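Local coordinates for protein rhamnogalacturonan endolyase YesW (Bacillus subtilis, PDB 2ZUX) that cleaves the rhamnogalacturonan backbone of plant cell-wall pectin by endo-type elimination, releasing oligosaccharides, and needs calcium or manganese for activity, at residues A[274-279]-A[298-303]. Numbering follows the deposited sequence.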
loop_
_atom_site.group_PDB
_atom_site.type_symbol
_atom_site.label_atom_id
_atom_site.label_comp_id
_atom_site.label_asym_id
_atom_site.label_seq_id
_atom_site.Cartn_x
_atom_site.Cartn_y
_atom_site.Cartn_z
ATOM N N TYR A 274 -6.207 -10.017 -8.856
ATOM C CA TYR A 274 -7.382 -10.827 -9.201
ATOM C C TYR A 274 -7.196 -11.375 -10.616
ATOM O O TYR A 274 -7.808 -10.892 -11.579
ATOM C CB TYR A 274 -8.668 -10.005 -9.078
ATOM C CG TYR A 274 -9.105 -9.743 -7.651
ATOM C CD1 TYR A 274 -10.392 -10.089 -7.227
ATOM C CD2 TYR A 274 -8.237 -9.172 -6.714
ATOM C CE1 TYR A 274 -10.804 -9.859 -5.915
ATOM C CE2 TYR A 274 -8.640 -8.941 -5.399
ATOM C CZ TYR A 274 -9.921 -9.287 -5.008
ATOM O OH TYR A 274 -10.321 -9.058 -3.719
ATOM N N LEU A 275 -6.340 -12.388 -10.723
ATOM C CA LEU A 275 -5.974 -12.973 -12.017
ATOM C C LEU A 275 -7.144 -13.636 -12.731
ATOM O O LEU A 275 -7.178 -13.672 -13.967
ATOM C CB LEU A 275 -4.827 -13.968 -11.839
ATOM C CG LEU A 275 -3.569 -13.422 -11.154
ATOM C CD1 LEU A 275 -2.619 -14.552 -10.842
ATOM C CD2 LEU A 275 -2.898 -12.352 -12.001
ATOM N N ASP A 276 -8.098 -14.136 -11.951
ATOM C CA ASP A 276 -9.293 -14.762 -12.523
ATOM C C ASP A 276 -10.479 -13.798 -12.637
ATOM O O ASP A 276 -11.556 -14.186 -13.089
ATOM C CB ASP A 276 -9.662 -16.071 -11.789
ATOM C CG ASP A 276 -10.169 -15.854 -10.373
ATOM O OD1 ASP A 276 -10.544 -14.724 -10.025
ATOM O OD2 ASP A 276 -10.207 -16.846 -9.609
ATOM N N GLY A 277 -10.276 -12.542 -12.238
ATOM C CA GLY A 277 -11.294 -11.501 -12.357
ATOM C C GLY A 277 -12.344 -11.490 -11.262
ATOM O O GLY A 277 -13.235 -10.639 -11.268
ATOM N N GLN A 278 -12.250 -12.425 -10.321
ATOM C CA GLN A 278 -13.268 -12.532 -9.277
ATOM C C GLN A 278 -12.671 -12.614 -7.875
ATOM O O GLN A 278 -13.181 -12.007 -6.933
ATOM C CB GLN A 278 -14.175 -13.745 -9.538
ATOM C CG GLN A 278 -15.353 -13.856 -8.576
ATOM C CD GLN A 278 -16.105 -15.173 -8.674
ATOM O OE1 GLN A 278 -16.456 -15.630 -9.764
ATOM N NE2 GLN A 278 -16.378 -15.776 -7.521
ATOM N N ARG A 279 -11.596 -13.386 -7.745
ATOM C CA ARG A 279 -10.995 -13.677 -6.448
ATOM C C ARG A 279 -9.503 -13.379 -6.449
ATOM O O ARG A 279 -8.875 -13.409 -7.504
ATOM C CB ARG A 279 -11.242 -15.132 -6.068
ATOM C CG ARG A 279 -12.706 -15.423 -5.756
ATOM C CD ARG A 279 -12.941 -16.919 -5.633
ATOM N NE ARG A 279 -12.410 -17.452 -4.380
ATOM C CZ ARG A 279 -12.547 -18.715 -3.974
ATOM N NH1 ARG A 279 -13.191 -19.595 -4.734
ATOM N NH2 ARG A 279 -12.039 -19.101 -2.811
ATOM N N ASN A 298 -2.601 -19.404 -5.633
ATOM C CA ASN A 298 -3.859 -19.260 -4.920
ATOM C C ASN A 298 -3.761 -19.894 -3.544
ATOM O O ASN A 298 -3.017 -20.859 -3.347
ATOM C CB ASN A 298 -5.016 -19.892 -5.708
ATOM C CG ASN A 298 -5.567 -18.965 -6.758
ATOM O OD1 ASN A 298 -5.389 -17.754 -6.674
ATOM N ND2 ASN A 298 -6.250 -19.525 -7.751
ATOM N N PHE A 299 -4.485 -19.324 -2.586
ATOM C CA PHE A 299 -4.725 -19.990 -1.315
ATOM C C PHE A 299 -6.229 -20.075 -1.137
ATOM O O PHE A 299 -6.892 -19.083 -0.844
ATOM C CB PHE A 299 -4.062 -19.268 -0.135
ATOM C CG PHE A 299 -4.377 -19.895 1.193
ATOM C CD1 PHE A 299 -3.835 -21.134 1.538
ATOM C CD2 PHE A 299 -5.237 -19.270 2.088
ATOM C CE1 PHE A 299 -4.143 -21.735 2.760
ATOM C CE2 PHE A 299 -5.551 -19.869 3.312
ATOM C CZ PHE A 299 -4.996 -21.098 3.644
ATOM N N ARG A 300 -6.764 -21.270 -1.372
ATOM C CA ARG A 300 -8.199 -21.500 -1.396
ATOM C C ARG A 300 -8.450 -22.921 -0.935
ATOM O O ARG A 300 -7.631 -23.804 -1.180
ATOM C CB ARG A 300 -8.748 -21.309 -2.814
ATOM C CG ARG A 300 -8.605 -19.882 -3.351
ATOM C CD ARG A 300 -9.023 -19.746 -4.801
ATOM N NE ARG A 300 -8.565 -18.458 -5.323
ATOM C CZ ARG A 300 -8.909 -17.950 -6.503
ATOM N NH1 ARG A 300 -9.755 -18.604 -7.297
ATOM N NH2 ARG A 300 -8.422 -16.776 -6.891
ATOM N N ASP A 301 -9.573 -23.132 -0.252
ATOM C CA ASP A 301 -9.972 -24.477 0.200
ATOM C C ASP A 301 -8.871 -25.141 1.031
ATOM O O ASP A 301 -8.651 -26.356 0.939
ATOM C CB ASP A 301 -10.344 -25.363 -1.000
ATOM C CG ASP A 301 -11.190 -24.634 -2.029
ATOM O OD1 ASP A 301 -12.337 -24.257 -1.705
ATOM O OD2 ASP A 301 -10.704 -24.432 -3.166
ATOM N N GLY A 302 -8.168 -24.332 1.820
ATOM C CA GLY A 302 -7.100 -24.811 2.687
ATOM C C GLY A 302 -5.808 -25.208 1.999
ATOM O O GLY A 302 -4.900 -25.726 2.650
ATOM N N LYS A 303 -5.702 -24.965 0.691
ATOM C CA LYS A 303 -4.494 -25.352 -0.038
ATOM C C LYS A 303 -3.815 -24.200 -0.777
ATOM O O LYS A 303 -4.473 -23.300 -1.302
ATOM C CB LYS A 303 -4.751 -26.530 -0.990
ATOM C CG LYS A 303 -5.350 -26.162 -2.336
ATOM C CD LYS A 303 -4.972 -27.160 -3.435
ATOM C CE LYS A 303 -5.931 -28.341 -3.496
ATOM N NZ LYS A 303 -5.669 -29.197 -4.692
HETATM O O HOH W 1 -7.456 -14.901 -9.186
HETATM O O HOH W 2 -11.621 -21.037 -0.113
#
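Arg300 reaches from the end of its strand to Asp276 and grips a single carboxylate oxygen with both terminal nitrogens, two donors converging on one acceptor. The bond from NH1 of Arg300 to OD2 of Asp276 is the shorter, 2.9 Å, and meets the oxygen nearly along its C-O bond. From NH2 of Arg300 the same OD2 lies 3.3 Å away, approached from above the carboxylate plane. OD2 stays in the guanidinium plane, although the flat groups are 61° apart. What fixes the carboxylate is its other oxygen: OD1 of Asp276 accepts from the backbone N of Arg279 at 2.8 Å and from that of Gln278 at 2.9 Å, which makes an Asx motif overlapping the end of the type I turn 274-277.

Packing is closest beside this salt bridge, where CB of Arg279 sits over one face of the Arg300 guanidinium, 3.4 Å from NH2 of Arg300. A water there accepts from Asp276 N and weakly from Arg300 NH2 and donates to Arg279 O. The Arg279 chain, bent about CG-CD (chi3 74°), passes at a slant over the extended Arg300, bringing one face of its guanidinium over CD of Arg300, toward the rim, with NH2 of Arg279 also against CG. The guanidinium planes lie 14° apart, their centres separated by 4.5 Å; the bridge to Asp276 probably eases charge repulsion.

Both segments belong to one four-stranded antiparallel blade of the beta-propeller: 274-279 links strands 268-273 and 281-286, while 298-303 contains the type I' hairpin turn leading into strand 303-311. Pro280 O takes a further bond from Arg300 NH2.

Toward the hairpin the hold is looser: NH2 of Arg279 makes weak bonds to Asp187 O and to a second water, which also accepts from Asp301 N.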